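Local atomic coordinates of uncharacterized protein (Nostoc punctiforme, PDB entry 2R3S), a protein that probably transfers a methyl group from S-adenosylmethionine to an oxygen of a still unidentified substrate. Residues 97-102 / 137-142; 248-253 / 307-312; 190-195 / 215-220. One frame throughout, in Å; residues are numbered along the deposited sequence. Where two conformers were deposited one is given.

Contact 1. Residues 97-102 / 137-142; sequences AIEFLL and WVQFAK
Phe100, Trp137 and Phe140 form an aromatic cluster between the short helix 98-101 and helix 136-143. Its centre is an edge-to-face pair: the edge of the Phe140 ring drives into the face of Phe100, with the planes 86° apart and the centroids separated by 4.9 Å. Phe140 CD2 sits over the middle of the Phe100 ring and comes within 3.6 Å of Phe100 CZ. Phe140 CB also touches the ring, 3.7 Å from Phe100 CD1. Phe100 reaches across because its CG stands anti to the backbone N (chi1 172°), and the two backbones stay close here, Phe100 CA lying 5.4 Å from Phe140 CA. Trp137 joins at the far end of Phe100: CZ3 of its six-membered ring is 3.9 Å from Phe100 CE1, the two rings being inclined by 36°. The indole NE1 is satisfied away from the cluster, by Thr129 O. Phe140 also touches Ser175, and Trp137 leans on Val200 of helix 198-211. On its other side helix 98-101 packs through Ile98 against Val27 of helix 17-28, and Leu101 meets Phe11 of the second subunit.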
ATOM      1  N   ALA A  97     -12.141  -9.579   7.100  1.00 26.73           N
ATOM      2  CA  ALA A  97     -10.772  -9.726   7.622  1.00 27.26           C
ATOM      3  C   ALA A  97     -10.124  -8.361   7.848  1.00 28.88           C
ATOM      4  O   ALA A  97      -9.229  -8.237   8.702  1.00 33.25           O
ATOM      5  CB  ALA A  97      -9.885 -10.615   6.682  1.00 26.93           C
ATOM      6  N   ILE A  98     -10.556  -7.335   7.105  1.00 28.89           N
ATOM      7  CA  ILE A  98      -9.991  -5.986   7.277  1.00 30.51           C
ATOM      8  C   ILE A  98     -10.197  -5.442   8.702  1.00 30.43           C
ATOM      9  O   ILE A  98      -9.500  -4.522   9.122  1.00 31.94           O
ATOM     10  CB  ILE A  98     -10.543  -4.926   6.245  1.00 30.41           C
ATOM     11  CG1 ILE A  98     -12.052  -4.667   6.441  1.00 29.85           C
ATOM     12  CG2 ILE A  98     -10.223  -5.325   4.801  1.00 29.81           C
ATOM     13  CD1 ILE A  98     -12.565  -3.341   5.701  1.00 31.47           C
ATOM     14  N   GLU A  99     -11.146  -5.992   9.448  1.00 29.86           N
ATOM     15  CA  GLU A  99     -11.337  -5.557  10.838  1.00 33.10           C
ATOM     16  C   GLU A  99     -10.126  -5.796  11.730  1.00 31.42           C
ATOM     17  O   GLU A  99      -9.891  -5.055  12.691  1.00 31.59           O
ATOM     18  CB  GLU A  99     -12.585  -6.200  11.428  1.00 31.69           C
ATOM     19  CG  GLU A  99     -13.881  -5.557  10.885  1.00 40.20           C
ATOM     20  CD  GLU A  99     -15.153  -6.296  11.339  1.00 45.61           C
ATOM     21  OE1 GLU A  99     -15.067  -7.148  12.273  1.00 65.78           O
ATOM     22  OE2 GLU A  99     -16.237  -6.032  10.741  1.00 60.01           O
ATOM     23  N   PHE A 100      -9.366  -6.838  11.404  1.00 30.56           N
ATOM     24  CA  PHE A 100      -8.049  -7.066  11.975  1.00 28.74           C
ATOM     25  C   PHE A 100      -6.953  -6.435  11.108  1.00 30.84           C
ATOM     26  O   PHE A 100      -6.169  -5.619  11.612  1.00 30.48           O
ATOM     27  CB  PHE A 100      -7.782  -8.570  12.163  1.00 28.12           C
ATOM     28  CG  PHE A 100      -6.369  -8.868  12.568  1.00 32.70           C
ATOM     29  CD1 PHE A 100      -5.958  -8.689  13.881  1.00 33.44           C
ATOM     30  CD2 PHE A 100      -5.447  -9.275  11.644  1.00 28.36           C
ATOM     31  CE1 PHE A 100      -4.650  -8.912  14.249  1.00 35.37           C
ATOM     32  CE2 PHE A 100      -4.132  -9.489  12.001  1.00 29.38           C
ATOM     33  CZ  PHE A 100      -3.732  -9.308  13.312  1.00 32.54           C
ATOM     34  N   LEU A 101      -6.913  -6.788   9.808  1.00 29.34           N
ATOM     35  CA  LEU A 101      -5.758  -6.474   8.965  1.00 28.97           C
ATOM     36  C   LEU A 101      -5.534  -4.977   8.781  1.00 30.68           C
ATOM     37  O   LEU A 101      -4.397  -4.537   8.650  1.00 29.98           O
ATOM     38  CB  LEU A 101      -5.845  -7.180   7.614  1.00 30.14           C
ATOM     39  CG  LEU A 101      -5.723  -8.702   7.626  1.00 24.90           C
ATOM     40  CD1 LEU A 101      -6.073  -9.197   6.242  1.00 24.41           C
ATOM     41  CD2 LEU A 101      -4.303  -9.141   8.038  1.00 26.97           C
ATOM     42  N   LEU A 102      -6.622  -4.206   8.819  1.00 31.47           N
ATOM     43  CA  LEU A 102      -6.565  -2.758   8.738  1.00 32.41           C
ATOM     44  C   LEU A 102      -6.965  -2.111  10.064  1.00 31.45           C
ATOM     45  O   LEU A 102      -7.301  -0.951  10.091  1.00 33.07           O
ATOM     46  CB  LEU A 102      -7.447  -2.222   7.571  1.00 31.88           C
ATOM     47  CG  LEU A 102      -7.008  -2.673   6.167  1.00 36.80           C
ATOM     48  CD1 LEU A 102      -7.752  -1.942   5.088  1.00 34.09           C
ATOM     49  CD2 LEU A 102      -5.490  -2.540   5.952  1.00 29.80           C
ATOM     50  N   TRP A 137      -6.330  -9.058  19.525  1.00 30.25           N
ATOM     51  CA  TRP A 137      -6.453 -10.518  19.436  1.00 29.70           C
ATOM     52  C   TRP A 137      -7.888 -10.988  19.528  1.00 32.03           C
ATOM     53  O   TRP A 137      -8.215 -12.053  18.996  1.00 30.97           O
ATOM     54  CB  TRP A 137      -5.495 -11.221  20.419  1.00 29.54           C
ATOM     55  CG  TRP A 137      -4.084 -10.782  20.131  1.00 27.85           C
ATOM     56  CD1 TRP A 137      -3.236 -10.129  20.986  1.00 33.09           C
ATOM     57  CD2 TRP A 137      -3.375 -10.885  18.871  1.00 27.46           C
ATOM     58  NE1 TRP A 137      -2.062  -9.821  20.345  1.00 22.64           N
ATOM     59  CE2 TRP A 137      -2.121 -10.258  19.048  1.00 30.85           C
ATOM     60  CE3 TRP A 137      -3.677 -11.448  17.618  1.00 31.41           C
ATOM     61  CZ2 TRP A 137      -1.173 -10.179  18.023  1.00 32.26           C
ATOM     62  CZ3 TRP A 137      -2.728 -11.362  16.595  1.00 29.68           C
ATOM     63  CH2 TRP A 137      -1.503 -10.730  16.803  1.00 30.15           C
ATOM     64  N   VAL A 138      -8.765 -10.157  20.104  1.00 33.71           N
ATOM     65  CA  VAL A 138     -10.206 -10.374  19.988  1.00 31.19           C
ATOM     66  C   VAL A 138     -10.631 -10.104  18.549  1.00 29.58           C
ATOM     67  O   VAL A 138     -11.375 -10.900  17.980  1.00 29.04           O
ATOM     68  CB  VAL A 138     -11.004  -9.530  21.011  1.00 34.72           C
ATOM     69  CG1 VAL A 138     -12.550  -9.765  20.899  1.00 27.85           C
ATOM     70  CG2 VAL A 138     -10.506  -9.834  22.410  1.00 31.69           C
ATOM     71  N   GLN A 139     -10.139  -9.015  17.958  1.00 29.79           N
ATOM     72  CA  GLN A 139     -10.418  -8.739  16.550  0.50 30.77           C
ATOM     73  C   GLN A 139      -9.880  -9.843  15.647  1.00 30.54           C
ATOM     74  O   GLN A 139     -10.582 -10.273  14.733  1.00 32.36           O
ATOM     75  CB  GLN A 139      -9.881  -7.372  16.100  0.50 30.90           C
ATOM     76  CG  GLN A 139     -10.716  -6.195  16.559  0.50 36.92           C
ATOM     77  CD  GLN A 139     -12.191  -6.378  16.250  0.50 39.55           C
ATOM     78  OE1 GLN A 139     -12.582  -6.480  15.087  0.50 31.46           O
ATOM     79  NE2 GLN A 139     -13.012  -6.462  17.303  0.50 40.53           N
ATOM     80  N   PHE A 140      -8.658 -10.324  15.908  1.00 29.53           N
ATOM     81  CA  PHE A 140      -8.137 -11.430  15.120  1.00 27.67           C
ATOM     82  C   PHE A 140      -9.082 -12.620  15.217  1.00 27.20           C
ATOM     83  O   PHE A 140      -9.473 -13.183  14.198  1.00 25.86           O
ATOM     84  CB  PHE A 140      -6.743 -11.851  15.561  1.00 25.85           C
ATOM     85  CG  PHE A 140      -6.131 -12.911  14.672  1.00 18.38           C
ATOM     86  CD1 PHE A 140      -6.469 -14.243  14.822  1.00 25.81           C
ATOM     87  CD2 PHE A 140      -5.250 -12.565  13.676  1.00 27.80           C
ATOM     88  CE1 PHE A 140      -5.933 -15.212  14.001  1.00 20.80           C
ATOM     89  CE2 PHE A 140      -4.701 -13.523  12.839  1.00 26.52           C
ATOM     90  CZ  PHE A 140      -5.033 -14.853  13.011  1.00 20.64           C
ATOM     91  N   ALA A 141      -9.428 -13.009  16.447  1.00 26.22           N
ATOM     92  CA  ALA A 141     -10.259 -14.181  16.672  1.00 26.44           C
ATOM     93  C   ALA A 141     -11.631 -14.097  15.978  1.00 27.43           C
ATOM     94  O   ALA A 141     -12.151 -15.103  15.478  1.00 27.95           O
ATOM     95  CB  ALA A 141     -10.435 -14.448  18.181  1.00 25.57           C
ATOM     96  N   LYS A 142     -12.232 -12.916  15.976  1.00 28.20           N
ATOM     97  CA  LYS A 142     -13.520 -12.729  15.318  1.00 30.47           C
ATOM     98  C   LYS A 142     -13.383 -12.632  13.802  1.00 28.77           C
ATOM     99  O   LYS A 142     -14.209 -13.171  13.070  1.00 30.87           O
ATOM    100  CB  LYS A 142     -14.233 -11.464  15.835  1.00 28.36           C
ATOM    101  CG  LYS A 142     -14.600 -11.467  17.323  1.00 35.18           C
ATOM    102  CD  LYS A 142     -15.484 -10.255  17.666  1.00 36.66           C
ATOM    103  CE  LYS A 142     -15.638  -9.995  19.159  1.00 44.22           C
ATOM    104  NZ  LYS A 142     -16.043 -11.208  19.913  1.00 50.90           N
TER

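Contact 2. Residues 248-253 / 307-312; sequences ATCEQL and ESMFSN
Glu251 and Cys250 meet Met309 and Asn312 in a helix-to-helix contact, partly buried, between helix 247-260 and helix 303-312 of the methyltransferase domain. The two segments run in broadly the same direction, inclined by 47°, and their axes approach to 9.1 Å. On the inner side the contact is apolar. Met309, present as selenomethionine, lays its SE atom 3.6 Å from Cys250 CB, with the Cys250 sulfur a little farther off. Val247 and Leu254, also of helix 247-260, touch Met309 too, so its side chain is set against one face of that helix. Both helices belong to the Rossmann-like fold of class I methyltransferases, where they flank the central sheet; Phe310 packs onto Val267 and Val269 of strand 265-271, on the sheet side of this pair.

The polar half of the contact is carried by Glu251. Its chain is fully extended past CG (chi2 -180°) and crosses Met309 at about a right angle, with Glu251 CG 4.0 Å from Met309 CB. This puts the carboxylate beside the last turn of the segment 307-312. There Asn312 ND2 donates to Glu251 OE2 over 3.0 Å, on the syn side but well out of the carboxylate plane. A water donates a second hydrogen bond, 2.9 Å long, to Glu251 OE2 and is also hydrogen-bonded to Ser308 OG, one helical turn before Asn312. An alanine in place of Glu251 would probably leave Asn312 ND2 and the bridging water without their acceptor and open a gap alongside Met309 CB and CG.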
ATOM      1  N   ALA A 248      14.854 -17.412  22.533  1.00 38.51           N
ATOM      2  CA  ALA A 248      15.003 -17.815  23.927  1.00 39.50           C
ATOM      3  C   ALA A 248      13.606 -18.020  24.543  1.00 40.33           C
ATOM      4  O   ALA A 248      13.323 -19.039  25.182  1.00 41.16           O
ATOM      5  CB  ALA A 248      15.765 -16.747  24.672  1.00 39.22           C
ATOM      6  N   THR A 249      12.727 -17.055  24.293  1.00 39.08           N
ATOM      7  CA  THR A 249      11.333 -17.124  24.732  1.00 36.36           C
ATOM      8  C   THR A 249      10.584 -18.284  24.134  1.00 35.23           C
ATOM      9  O   THR A 249       9.836 -18.940  24.852  1.00 34.98           O
ATOM     10  CB  THR A 249      10.620 -15.824  24.428  1.00 36.28           C
ATOM     11  OG1 THR A 249      11.381 -14.762  25.008  1.00 33.05           O
ATOM     12  CG2 THR A 249       9.168 -15.820  24.967  1.00 29.00           C
ATOM     13  N   CYS A 250      10.775 -18.569  22.841  1.00 36.39           N
ATOM     14  CA  CYS A 250      10.144 -19.766  22.223  1.00 35.44           C
ATOM     15  C   CYS A 250      10.662 -21.032  22.887  1.00 37.06           C
ATOM     16  O   CYS A 250       9.929 -21.997  23.065  1.00 35.69           O
ATOM     17  CB  CYS A 250      10.430 -19.856  20.711  1.00 36.00           C
ATOM     18  SG  CYS A 250       9.640 -18.537  19.715  1.00 36.57           S
ATOM     19  N   GLU A 251      11.952 -21.024  23.213  1.00 39.50           N
ATOM     20  CA  GLU A 251      12.605 -22.173  23.849  1.00 41.35           C
ATOM     21  C   GLU A 251      12.073 -22.373  25.281  1.00 40.46           C
ATOM     22  O   GLU A 251      11.710 -23.479  25.640  1.00 38.98           O
ATOM     23  CB  GLU A 251      14.138 -22.031  23.780  1.00 41.79           C
ATOM     24  CG  GLU A 251      14.660 -22.318  22.351  1.00 44.16           C
ATOM     25  CD  GLU A 251      16.167 -22.207  22.169  1.00 41.09           C
ATOM     26  OE1 GLU A 251      16.854 -21.663  23.059  1.00 45.20           O
ATOM     27  OE2 GLU A 251      16.649 -22.661  21.102  1.00 38.32           O
ATOM     28  N   GLN A 252      11.979 -21.285  26.042  1.00 40.46           N
ATOM     29  CA  GLN A 252      11.293 -21.285  27.337  1.00 43.24           C
ATOM     30  C   GLN A 252       9.922 -21.944  27.218  1.00 42.26           C
ATOM     31  O   GLN A 252       9.589 -22.847  27.996  1.00 43.68           O
ATOM     32  CB  GLN A 252      11.145 -19.852  27.867  1.00 45.27           C
ATOM     33  CG  GLN A 252      10.628 -19.736  29.317  1.00 47.92           C
ATOM     34  CD  GLN A 252      10.282 -18.297  29.711  1.00 46.91           C
ATOM     35  OE1 GLN A 252       9.171 -18.016  30.157  1.00 54.59           O
ATOM     36  NE2 GLN A 252      11.238 -17.379  29.540  1.00 50.39           N
ATOM     37  N   LEU A 253       9.155 -21.541  26.201  1.00 40.26           N
ATOM     38  CA  LEU A 253       7.824 -22.092  26.001  1.00 37.74           C
ATOM     39  C   LEU A 253       7.876 -23.568  25.629  1.00 36.29           C
ATOM     40  O   LEU A 253       7.097 -24.349  26.154  1.00 37.14           O
ATOM     41  CB  LEU A 253       7.026 -21.292  24.955  1.00 38.72           C
ATOM     42  CG  LEU A 253       5.522 -21.625  24.846  1.00 38.74           C
ATOM     43  CD1 LEU A 253       4.673 -21.007  26.013  1.00 36.73           C
ATOM     44  CD2 LEU A 253       4.988 -21.216  23.463  1.00 35.81           C
ATOM     45  N   GLU A 307      13.648 -26.180  14.018  1.00 41.16           N
ATOM     46  CA  GLU A 307      14.259 -27.482  14.306  1.00 42.12           C
ATOM     47  C   GLU A 307      15.264 -27.334  15.437  1.00 39.14           C
ATOM     48  O   GLU A 307      15.297 -28.148  16.363  1.00 39.37           O
ATOM     49  CB  GLU A 307      14.937 -28.014  13.041  1.00 42.91           C
ATOM     50  CG  GLU A 307      15.602 -29.383  13.140  1.00 48.32           C
ATOM     51  CD  GLU A 307      16.044 -29.887  11.775  1.00 47.61           C
ATOM     52  OE1 GLU A 307      16.739 -29.123  11.047  1.00 54.60           O
ATOM     53  OE2 GLU A 307      15.679 -31.033  11.427  1.00 55.99           O
ATOM     54  N   SER A 308      16.051 -26.270  15.382  1.00 37.15           N
ATOM     55  CA  SER A 308      17.020 -25.969  16.437  1.00 37.99           C
ATOM     56  C   SER A 308      16.395 -25.581  17.791  1.00 40.28           C
ATOM     57  O   SER A 308      17.004 -25.788  18.837  1.00 40.45           O
ATOM     58  CB  SER A 308      17.945 -24.860  15.972  1.00 35.68           C
ATOM     59  OG  SER A 308      18.708 -24.366  17.044  1.00 39.48           O
HETATM   60  N   MSE A 309      15.209 -24.975  17.770  1.00 40.60           N
HETATM   61  CA  MSE A 309      14.536 -24.598  19.006  1.00 39.84           C
HETATM   62  C   MSE A 309      13.983 -25.837  19.678  1.00 38.93           C
HETATM   63  O   MSE A 309      14.122 -26.019  20.883  1.00 37.62           O
HETATM   64  CB  MSE A 309      13.415 -23.608  18.720  1.00 40.91           C
HETATM   65  CG  MSE A 309      13.920 -22.264  18.281  1.00 43.32           C
HETATM   66 SE   MSE A 309      12.441 -21.022  17.971  0.75 38.92          SE
HETATM   67  CE  MSE A 309      12.933 -20.413  16.142  1.00 36.36           C
ATOM     68  N   PHE A 310      13.364 -26.697  18.890  1.00 39.58           N
ATOM     69  CA  PHE A 310      12.862 -27.952  19.417  1.00 41.17           C
ATOM     70  C   PHE A 310      13.997 -28.849  19.921  1.00 43.38           C
ATOM     71  O   PHE A 310      13.892 -29.428  21.005  1.00 44.56           O
ATOM     72  CB  PHE A 310      12.026 -28.668  18.379  1.00 40.39           C
ATOM     73  CG  PHE A 310      10.607 -28.190  18.319  1.00 39.77           C
ATOM     74  CD1 PHE A 310       9.713 -28.529  19.320  1.00 42.10           C
ATOM     75  CD2 PHE A 310      10.158 -27.415  17.253  1.00 43.82           C
ATOM     76  CE1 PHE A 310       8.390 -28.109  19.273  1.00 46.50           C
ATOM     77  CE2 PHE A 310       8.833 -26.986  17.189  1.00 43.57           C
ATOM     78  CZ  PHE A 310       7.945 -27.333  18.217  1.00 43.86           C
ATOM     79  N   SER A 311      15.071 -28.954  19.142  1.00 43.53           N
ATOM     80  CA  SER A 311      16.265 -29.686  19.560  1.00 43.74           C
ATOM     81  C   SER A 311      16.775 -29.184  20.896  1.00 40.99           C
ATOM     82  O   SER A 311      16.960 -29.981  21.795  1.00 42.82           O
ATOM     83  CB  SER A 311      17.387 -29.593  18.514  1.00 44.12           C
ATOM     84  OG  SER A 311      18.618 -30.081  19.041  1.00 49.11           O
ATOM     85  N   ASN A 312      16.974 -27.878  21.028  1.00 41.06           N
ATOM     86  CA  ASN A 312      17.404 -27.245  22.301  1.00 40.92           C
ATOM     87  C   ASN A 312      16.427 -27.288  23.479  1.00 42.25           C
ATOM     88  O   ASN A 312      16.820 -27.000  24.628  1.00 43.98           O
ATOM     89  CB  ASN A 312      17.714 -25.756  22.091  1.00 41.29           C
ATOM     90  CG  ASN A 312      18.954 -25.509  21.240  1.00 47.72           C
ATOM     91  OD1 ASN A 312      19.732 -26.421  20.956  1.00 50.94           O
ATOM     92  ND2 ASN A 312      19.142 -24.248  20.834  1.00 47.98           N
TER
HETATM   93  O   HOH W   1      17.931 -21.991  18.607  1.00 40.29           O

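Contact 3. Residues 190-195 / 215-220; sequences AEIFGV and SRYHTI
Strands 191-196 and 217-221 are paired in parallel, with Ile192 beside Tyr217, Phe193 beside His218 and Gly194 beside Thr219. The backbone ladder zigzags: Ile192 N donates to Arg216 O, His218 N to Ile192 O (2.7 Å), Gly194 N to His218 O and Ile220 N to Gly194 O.

Side chains add polar bonds at the start of the pair. His218 NE2 points at Glu191 OE1 with the ring and carboxylate nearly coplanar; the modelled 2.5 Å is very short, and that exact length is doubtful. Glu191 OE2 takes a hydrogen bond from a water that also donates to Ser215 O. Arg216 bends at chi3 (-86°), which turns NE aside; its NH1 donates to Ala190 O at 2.9 Å, in the carbonyl plane and on a lone pair, while its NH2 holds Ala184 O.

Ring and aliphatic contacts lie on both faces of the sheet. On one, His218 and Phe193 make an oblique aromatic contact, His218 CD2 resting over the Phe193 ring toward its rim, 3.6 Å from Phe193 CZ. On the other, Ile192 CG2 meets Tyr217 CE1 at 3.6 Å, and Tyr217 OH lies 3.8 Å from Gly194 CA, where any CB on that residue would collide with it.

Helix 198-211 connects the strands along the chain, making a beta-alpha-beta crossover at the edge of the Rossmann-like methyltransferase sheet.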
ATOM      1  N   ALA A 190     -11.711 -36.809  22.535  1.00 48.77           N
ATOM      2  CA  ALA A 190     -10.699 -35.811  22.809  1.00 45.61           C
ATOM      3  C   ALA A 190     -11.280 -34.769  23.754  1.00 44.79           C
ATOM      4  O   ALA A 190     -12.429 -34.358  23.606  1.00 44.03           O
ATOM      5  CB  ALA A 190     -10.224 -35.170  21.513  1.00 45.02           C
ATOM      6  N   GLU A 191     -10.484 -34.363  24.736  1.00 42.91           N
ATOM      7  CA  GLU A 191     -10.794 -33.223  25.577  1.00 43.56           C
ATOM      8  C   GLU A 191      -9.794 -32.130  25.233  1.00 41.63           C
ATOM      9  O   GLU A 191      -8.585 -32.390  25.214  1.00 41.84           O
ATOM     10  CB  GLU A 191     -10.679 -33.586  27.063  1.00 44.36           C
ATOM     11  CG  GLU A 191     -11.684 -34.657  27.538  1.00 50.16           C
ATOM     12  CD  GLU A 191     -13.092 -34.122  27.736  1.00 48.85           C
ATOM     13  OE1 GLU A 191     -13.249 -32.921  28.048  1.00 43.44           O
ATOM     14  OE2 GLU A 191     -14.046 -34.918  27.579  1.00 58.39           O
ATOM     15  N   ILE A 192     -10.301 -30.917  24.993  1.00 39.16           N
ATOM     16  CA  ILE A 192      -9.508 -29.790  24.509  1.00 36.10           C
ATOM     17  C   ILE A 192      -9.341 -28.727  25.574  1.00 35.10           C
ATOM     18  O   ILE A 192     -10.300 -28.317  26.231  1.00 37.11           O
ATOM     19  CB  ILE A 192     -10.153 -29.100  23.275  1.00 35.07           C
ATOM     20  CG1 ILE A 192     -10.650 -30.122  22.246  1.00 32.86           C
ATOM     21  CG2 ILE A 192      -9.175 -28.141  22.663  1.00 35.30           C
ATOM     22  CD1 ILE A 192      -9.607 -31.107  21.717  1.00 36.17           C
ATOM     23  N   PHE A 193      -8.111 -28.286  25.755  1.00 34.74           N
ATOM     24  CA  PHE A 193      -7.819 -27.200  26.659  1.00 35.29           C
ATOM     25  C   PHE A 193      -7.218 -26.051  25.864  1.00 33.86           C
ATOM     26  O   PHE A 193      -6.147 -26.193  25.241  1.00 36.38           O
ATOM     27  CB  PHE A 193      -6.875 -27.665  27.773  1.00 37.16           C
ATOM     28  CG  PHE A 193      -7.486 -28.688  28.664  1.00 37.07           C
ATOM     29  CD1 PHE A 193      -7.621 -29.994  28.232  1.00 36.99           C
ATOM     30  CD2 PHE A 193      -7.943 -28.345  29.916  1.00 36.19           C
ATOM     31  CE1 PHE A 193      -8.211 -30.958  29.033  1.00 42.07           C
ATOM     32  CE2 PHE A 193      -8.515 -29.290  30.722  1.00 38.71           C
ATOM     33  CZ  PHE A 193      -8.648 -30.612  30.275  1.00 39.54           C
ATOM     34  N   GLY A 194      -7.907 -24.918  25.892  1.00 32.68           N
ATOM     35  CA  GLY A 194      -7.473 -23.727  25.192  1.00 31.92           C
ATOM     36  C   GLY A 194      -6.850 -22.725  26.106  1.00 32.66           C
ATOM     37  O   GLY A 194      -7.424 -22.379  27.135  1.00 33.05           O
ATOM     38  N   VAL A 195      -5.684 -22.224  25.715  1.00 32.22           N
ATOM     39  CA  VAL A 195      -4.991 -21.198  26.475  1.00 32.11           C
ATOM     40  C   VAL A 195      -4.976 -19.915  25.690  1.00 34.43           C
ATOM     41  O   VAL A 195      -4.449 -19.879  24.582  1.00 36.62           O
ATOM     42  CB  VAL A 195      -3.512 -21.618  26.767  1.00 30.72           C
ATOM     43  CG1 VAL A 195      -2.778 -20.533  27.539  1.00 25.24           C
ATOM     44  CG2 VAL A 195      -3.459 -22.938  27.537  1.00 29.71           C
ATOM     45  N   SER A 215     -18.835 -29.107  25.566  1.00 40.23           N
ATOM     46  CA  SER A 215     -18.633 -29.902  26.776  1.00 42.36           C
ATOM     47  C   SER A 215     -17.244 -30.544  26.857  1.00 42.46           C
ATOM     48  O   SER A 215     -16.872 -31.065  27.903  1.00 44.21           O
ATOM     49  CB  SER A 215     -19.669 -31.013  26.846  1.00 43.68           C
ATOM     50  OG  SER A 215     -19.455 -31.960  25.816  1.00 44.41           O
ATOM     51  N   ARG A 216     -16.517 -30.556  25.740  1.00 40.55           N
ATOM     52  CA  ARG A 216     -15.176 -31.121  25.670  1.00 39.11           C
ATOM     53  C   ARG A 216     -14.172 -30.034  25.401  1.00 37.83           C
ATOM     54  O   ARG A 216     -13.042 -30.311  24.973  1.00 36.63           O
ATOM     55  CB  ARG A 216     -15.109 -32.177  24.569  1.00 40.03           C
ATOM     56  CG  ARG A 216     -16.158 -33.249  24.730  1.00 38.71           C
ATOM     57  CD  ARG A 216     -15.870 -34.429  23.878  1.00 38.73           C
ATOM     58  NE  ARG A 216     -16.400 -34.260  22.538  1.00 39.97           N
ATOM     59  CZ  ARG A 216     -15.695 -34.312  21.414  1.00 41.44           C
ATOM     60  NH1 ARG A 216     -14.380 -34.508  21.426  1.00 35.02           N
ATOM     61  NH2 ARG A 216     -16.318 -34.163  20.258  1.00 35.67           N
ATOM     62  N   TYR A 217     -14.598 -28.799  25.659  1.00 38.13           N
ATOM     63  CA  TYR A 217     -13.783 -27.630  25.463  1.00 39.14           C
ATOM     64  C   TYR A 217     -13.591 -26.907  26.783  1.00 39.26           C
ATOM     65  O   TYR A 217     -14.547 -26.424  27.362  1.00 40.62           O
ATOM     66  CB  TYR A 217     -14.402 -26.677  24.419  1.00 38.17           C
ATOM     67  CG  TYR A 217     -13.346 -25.772  23.891  1.00 36.78           C
ATOM     68  CD1 TYR A 217     -12.501 -26.192  22.870  1.00 36.95           C
ATOM     69  CD2 TYR A 217     -13.096 -24.540  24.484  1.00 40.09           C
ATOM     70  CE1 TYR A 217     -11.472 -25.386  22.417  1.00 31.42           C
ATOM     71  CE2 TYR A 217     -12.066 -23.734  24.039  1.00 36.67           C
ATOM     72  CZ  TYR A 217     -11.262 -24.164  23.008  1.00 32.33           C
ATOM     73  OH  TYR A 217     -10.244 -23.365  22.556  1.00 36.31           O
ATOM     74  N   HIS A 218     -12.345 -26.821  27.238  1.00 40.95           N
ATOM     75  CA  HIS A 218     -12.020 -26.246  28.546  1.00 41.07           C
ATOM     76  C   HIS A 218     -11.043 -25.106  28.373  1.00 39.98           C
ATOM     77  O   HIS A 218     -10.255 -25.127  27.461  1.00 40.58           O
ATOM     78  CB  HIS A 218     -11.417 -27.344  29.447  1.00 41.72           C
ATOM     79  CG  HIS A 218     -12.149 -28.646  29.363  1.00 44.71           C
ATOM     80  ND1 HIS A 218     -13.402 -28.832  29.905  1.00 48.28           N
ATOM     81  CD2 HIS A 218     -11.819 -29.816  28.765  1.00 45.79           C
ATOM     82  CE1 HIS A 218     -13.808 -30.063  29.654  1.00 50.78           C
ATOM     83  NE2 HIS A 218     -12.863 -30.684  28.970  1.00 47.27           N
ATOM     84  N   THR A 219     -11.071 -24.114  29.247  1.00 39.58           N
ATOM     85  CA  THR A 219     -10.236 -22.935  29.051  1.00 39.98           C
ATOM     86  C   THR A 219      -9.284 -22.707  30.225  1.00 39.48           C
ATOM     87  O   THR A 219      -9.620 -22.976  31.374  1.00 41.84           O
ATOM     88  CB  THR A 219     -11.079 -21.647  28.773  1.00 42.38           C
ATOM     89  OG1 THR A 219     -11.789 -21.251  29.953  1.00 43.77           O
ATOM     90  CG2 THR A 219     -12.065 -21.876  27.634  1.00 39.15           C
ATOM     91  N   ILE A 220      -8.077 -22.252  29.915  1.00 37.52           N
ATOM     92  CA  ILE A 220      -7.091 -21.866  30.906  1.00 33.98           C
ATOM     93  C   ILE A 220      -6.759 -20.450  30.513  1.00 34.68           C
ATOM     94  O   ILE A 220      -5.993 -20.236  29.574  1.00 36.66           O
ATOM     95  CB  ILE A 220      -5.834 -22.758  30.843  1.00 34.81           C
ATOM     96  CG1 ILE A 220      -6.194 -24.217  31.055  1.00 33.24           C
ATOM     97  CG2 ILE A 220      -4.835 -22.338  31.878  1.00 32.24           C
ATOM     98  CD1 ILE A 220      -5.091 -25.154  30.790  1.00 39.11           C
TER
HETATM   99  O   HOH W   2     -15.972 -33.587  28.919  1.00 33.92           O

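Helix 198-211 relates contact 1 to contact 3: Trp137 and Val138 lean on its first turn, while Tyr217 and Thr219 pack against it from the sheet. These two contacts have centres about 23 Å apart, with nearest atoms about 10 Å apart. The helices of contact 2 flank the sheet to which contact 3 belongs, toward the opposite edge, their centres about 25 Å apart. The side chains of Trp137 and Val195 each come within about 4 Å (nearest atoms) of bound 1,2-ethanediol, probably from the crystallisation liquor, though such molecules often mark pockets; in related methyltransferases the cofactor binds at the carboxyl ends of the parallel strands, so both residues may lie near that pocket.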